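Subtilase cytotoxin, subunit B (PDB 3DWA) forms the pentameric, glycan-binding part of an AB5 toxin of Escherichia coli, by which the toxin recognises sugars on the cells it attacks. Local coordinates at the interface of chains A and B. Numbering follows the deposited sequence. Chains: chain A/B, Subtilase cytotoxin, subunit B.

The interface of chains A and B. Residues chain A 2-3, 77, 100-101, 111-112; chain B 20, 22-24, 29, 87-88, 91-92.
Near the N terminus of one B subunit, extended A:Trp2 forms an antiparallel bridge with B:Ile24 of strand 14-24 in the neighbour, after which the chain turns at A:Thr3; the tightest packing centres on A:Trp2. With CG anti to the backbone N (chi1 175°), the indole reaches across to helix 86-91 of chain B. B:Phe88 crosses it at about a right angle and sets CD1 against one indole face, near the rim, while B:Pro87 CB meets the far corner of the six-membered ring, 3.7 Å from A:Trp2 CZ3. At the other end, B:Ile24 packs its branched carbon CB 3.6 Å from A:Trp2 CD1. A broad aromatic suits this place because it spans from strand 14-24 to helix 86-91 and still carries one N-H: NE1 donates to the phenol OH of B:Tyr29 (2.9 Å), nearly in the indole plane, which should fix the ring's rotation. The centre of the B:Tyr29 ring is backed in turn by B:Phe88 CE1. The small CB of B:Ala91 lets both A:Trp2 CH2 (3.8 Å) and A:Pro112 CB approach.

A:Thr3 supplies the polar counterpart. Its backbone N donates to B:Gln23 O (2.9 Å), almost along the C=O axis, and its hydroxyl OG1, anti to the carbonyl carbon, accepts from B:Gln23 N at 2.8 Å. Backbone N and hydroxyl together thus serve both the C=O and N-H of B:Gln23, with a longer, weaker donation from OG1 to a lone pair of that carbonyl.

Further along strand 14-24, the flat imidazole of B:His20 offers one face to A:Pro112, whose CD lies 3.9 Å from its centroid; B:Gly22 N lies across the other. Its CD2–NE2 edge points at the face of the A:Tyr77 phenol ring, planes 63° apart.

Packing loosens toward A:Gly111, where B:Leu92 CD2 stands 4.0 Å from A:Gly111 CA and a water links A:Gly111 O to B:Ala91 O. The patch joins neighbouring subunits by the A:Trp2–B:Ile24 bridge and an inserted tryptophan, and so helps to build the B pentamer.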
loop_
_atom_site.group_PDB
_atom_site.type_symbol
_atom_site.label_atom_id
_atom_site.label_comp_id
_atom_site.label_asym_id
_atom_site.label_seq_id
_atom_site.Cartn_x
_atom_site.Cartn_y
_atom_site.Cartn_z
ATOM N N TRP A 2 0.064 2.736 26.572
ATOM C CA TRP A 2 0.075 1.434 25.866
ATOM C C TRP A 2 -1.354 1.068 25.561
ATOM O O TRP A 2 -2.228 1.245 26.408
ATOM C CB TRP A 2 0.685 0.290 26.715
ATOM C CG TRP A 2 0.603 -1.118 26.043
ATOM C CD1 TRP A 2 0.728 -1.414 24.689
ATOM C CD2 TRP A 2 0.408 -2.381 26.702
ATOM N NE1 TRP A 2 0.590 -2.771 24.488
ATOM C CE2 TRP A 2 0.415 -3.389 25.698
ATOM C CE3 TRP A 2 0.246 -2.763 28.049
ATOM C CZ2 TRP A 2 0.244 -4.756 25.998
ATOM C CZ3 TRP A 2 0.071 -4.107 28.340
ATOM C CH2 TRP A 2 0.073 -5.091 27.321
ATOM N N THR A 3 -1.597 0.560 24.349
ATOM C CA THR A 3 -2.893 -0.085 24.039
ATOM C C THR A 3 -3.490 -0.954 25.163
ATOM O O THR A 3 -4.666 -0.857 25.436
ATOM C CB THR A 3 -2.790 -0.896 22.739
ATOM O OG1 THR A 3 -2.356 -0.002 21.726
ATOM C CG2 THR A 3 -4.135 -1.508 22.333
ATOM N N TYR A 77 -10.104 -1.423 20.446
ATOM C CA TYR A 77 -9.543 -0.826 21.617
ATOM C C TYR A 77 -9.699 0.657 21.397
ATOM O O TYR A 77 -9.329 1.172 20.315
ATOM C CB TYR A 77 -8.057 -1.137 21.689
ATOM C CG TYR A 77 -7.642 -2.601 21.948
ATOM C CD1 TYR A 77 -7.293 -3.018 23.237
ATOM C CD2 TYR A 77 -7.532 -3.520 20.907
ATOM C CE1 TYR A 77 -6.846 -4.312 23.491
ATOM C CE2 TYR A 77 -7.105 -4.844 21.137
ATOM C CZ TYR A 77 -6.759 -5.213 22.434
ATOM O OH TYR A 77 -6.357 -6.468 22.688
ATOM N N LEU A 100 -6.383 -2.749 17.412
ATOM C CA LEU A 100 -7.325 -3.720 16.830
ATOM C C LEU A 100 -6.734 -5.091 16.965
ATOM O O LEU A 100 -5.521 -5.216 16.944
ATOM C CB LEU A 100 -7.584 -3.478 15.317
ATOM C CG LEU A 100 -8.261 -2.156 14.934
ATOM C CD1 LEU A 100 -7.933 -1.780 13.486
ATOM C CD2 LEU A 100 -9.742 -2.239 15.165
ATOM N N SER A 101 -7.602 -6.099 17.044
ATOM C CA SER A 101 -7.220 -7.531 17.052
ATOM C C SER A 101 -8.254 -8.350 16.347
ATOM O O SER A 101 -9.427 -8.012 16.368
ATOM C CB SER A 101 -7.187 -8.104 18.470
ATOM O OG SER A 101 -6.179 -7.461 19.191
ATOM N N GLY A 111 -4.558 -10.558 21.887
ATOM C CA GLY A 111 -4.086 -9.263 22.322
ATOM C C GLY A 111 -4.269 -9.044 23.798
ATOM O O GLY A 111 -4.776 -9.933 24.493
ATOM N N PRO A 112 -3.811 -7.882 24.303
ATOM C CA PRO A 112 -4.017 -7.542 25.709
ATOM C C PRO A 112 -5.465 -7.240 26.000
ATOM O O PRO A 112 -6.261 -6.970 25.076
ATOM C CB PRO A 112 -3.178 -6.277 25.901
ATOM C CG PRO A 112 -3.033 -5.677 24.550
ATOM C CD PRO A 112 -3.034 -6.850 23.597
ATOM N N HIS B 20 -2.726 -8.640 15.806
ATOM C CA HIS B 20 -3.077 -7.535 16.708
ATOM C C HIS B 20 -2.193 -6.349 16.356
ATOM O O HIS B 20 -1.047 -6.527 15.996
ATOM C CB HIS B 20 -2.839 -7.921 18.180
ATOM C CG HIS B 20 -2.856 -6.761 19.135
ATOM N ND1 HIS B 20 -1.714 -6.277 19.749
ATOM C CD2 HIS B 20 -3.873 -5.977 19.567
ATOM C CE1 HIS B 20 -2.031 -5.243 20.509
ATOM N NE2 HIS B 20 -3.335 -5.039 20.416
ATOM N N GLY B 22 -1.282 -2.312 17.881
ATOM C CA GLY B 22 -1.471 -1.245 18.855
ATOM C C GLY B 22 -0.332 -0.247 18.848
ATOM O O GLY B 22 0.353 -0.072 17.832
ATOM N N GLN B 23 -0.175 0.455 19.970
ATOM C CA GLN B 23 0.883 1.439 20.152
ATOM C C GLN B 23 1.398 1.330 21.595
ATOM O O GLN B 23 0.634 1.051 22.494
ATOM C CB GLN B 23 0.324 2.833 19.921
ATOM C CG GLN B 23 1.318 3.966 20.039
ATOM C CD GLN B 23 0.686 5.305 19.674
ATOM O OE1 GLN B 23 0.109 5.457 18.592
ATOM N NE2 GLN B 23 0.784 6.275 20.575
ATOM N N ILE B 24 2.692 1.559 21.798
ATOM C CA ILE B 24 3.245 1.684 23.153
ATOM C C ILE B 24 4.405 2.662 23.066
ATOM O O ILE B 24 5.224 2.571 22.145
ATOM C CB ILE B 24 3.766 0.317 23.709
ATOM C CG1 ILE B 24 4.350 0.503 25.116
ATOM C CG2 ILE B 24 4.855 -0.275 22.771
ATOM C CD1 ILE B 24 4.610 -0.821 25.898
ATOM N N TYR B 29 3.098 -0.847 16.934
ATOM C CA TYR B 29 3.596 -2.248 16.829
ATOM C C TYR B 29 2.488 -3.163 16.300
ATOM O O TYR B 29 1.321 -2.767 16.256
ATOM C CB TYR B 29 4.101 -2.804 18.198
ATOM C CG TYR B 29 2.970 -3.075 19.165
ATOM C CD1 TYR B 29 2.288 -4.317 19.179
ATOM C CD2 TYR B 29 2.597 -2.117 20.061
ATOM C CE1 TYR B 29 1.225 -4.539 20.049
ATOM C CE2 TYR B 29 1.562 -2.315 20.939
ATOM C CZ TYR B 29 0.889 -3.541 20.938
ATOM O OH TYR B 29 -0.147 -3.697 21.805
ATOM N N PRO B 87 4.079 -6.106 31.602
ATOM C CA PRO B 87 2.709 -6.257 31.115
ATOM C C PRO B 87 2.624 -6.605 29.608
ATOM O O PRO B 87 1.784 -7.385 29.195
ATOM C CB PRO B 87 2.083 -4.875 31.400
ATOM C CG PRO B 87 2.903 -4.310 32.511
ATOM C CD PRO B 87 4.287 -4.786 32.238
ATOM N N PHE B 88 3.487 -6.015 28.799
ATOM C CA PHE B 88 3.520 -6.305 27.366
ATOM C C PHE B 88 3.935 -7.757 27.108
ATOM O O PHE B 88 3.312 -8.461 26.295
ATOM C CB PHE B 88 4.464 -5.349 26.671
ATOM C CG PHE B 88 4.473 -5.471 25.174
ATOM C CD1 PHE B 88 3.791 -4.553 24.406
ATOM C CD2 PHE B 88 5.204 -6.496 24.523
ATOM C CE1 PHE B 88 3.811 -4.648 23.007
ATOM C CE2 PHE B 88 5.238 -6.573 23.118
ATOM C CZ PHE B 88 4.526 -5.630 22.368
ATOM N N ALA B 91 0.891 -10.234 28.214
ATOM C CA ALA B 91 -0.212 -10.210 27.274
ATOM C C ALA B 91 0.160 -10.806 25.920
ATOM O O ALA B 91 -0.648 -11.496 25.287
ATOM C CB ALA B 91 -0.712 -8.771 27.113
ATOM N N LEU B 92 1.379 -10.520 25.478
ATOM C CA LEU B 92 1.800 -10.777 24.103
ATOM C C LEU B 92 2.998 -11.713 24.083
ATOM O O LEU B 92 2.831 -12.913 24.208
ATOM C CB LEU B 92 2.081 -9.448 23.358
ATOM C CG LEU B 92 0.850 -8.563 23.130
ATOM C CD1 LEU B 92 1.279 -7.164 22.622
ATOM C CD2 LEU B 92 -0.106 -9.240 22.134
HETATM O O HOH W 1 -3.047 -12.031 26.217
#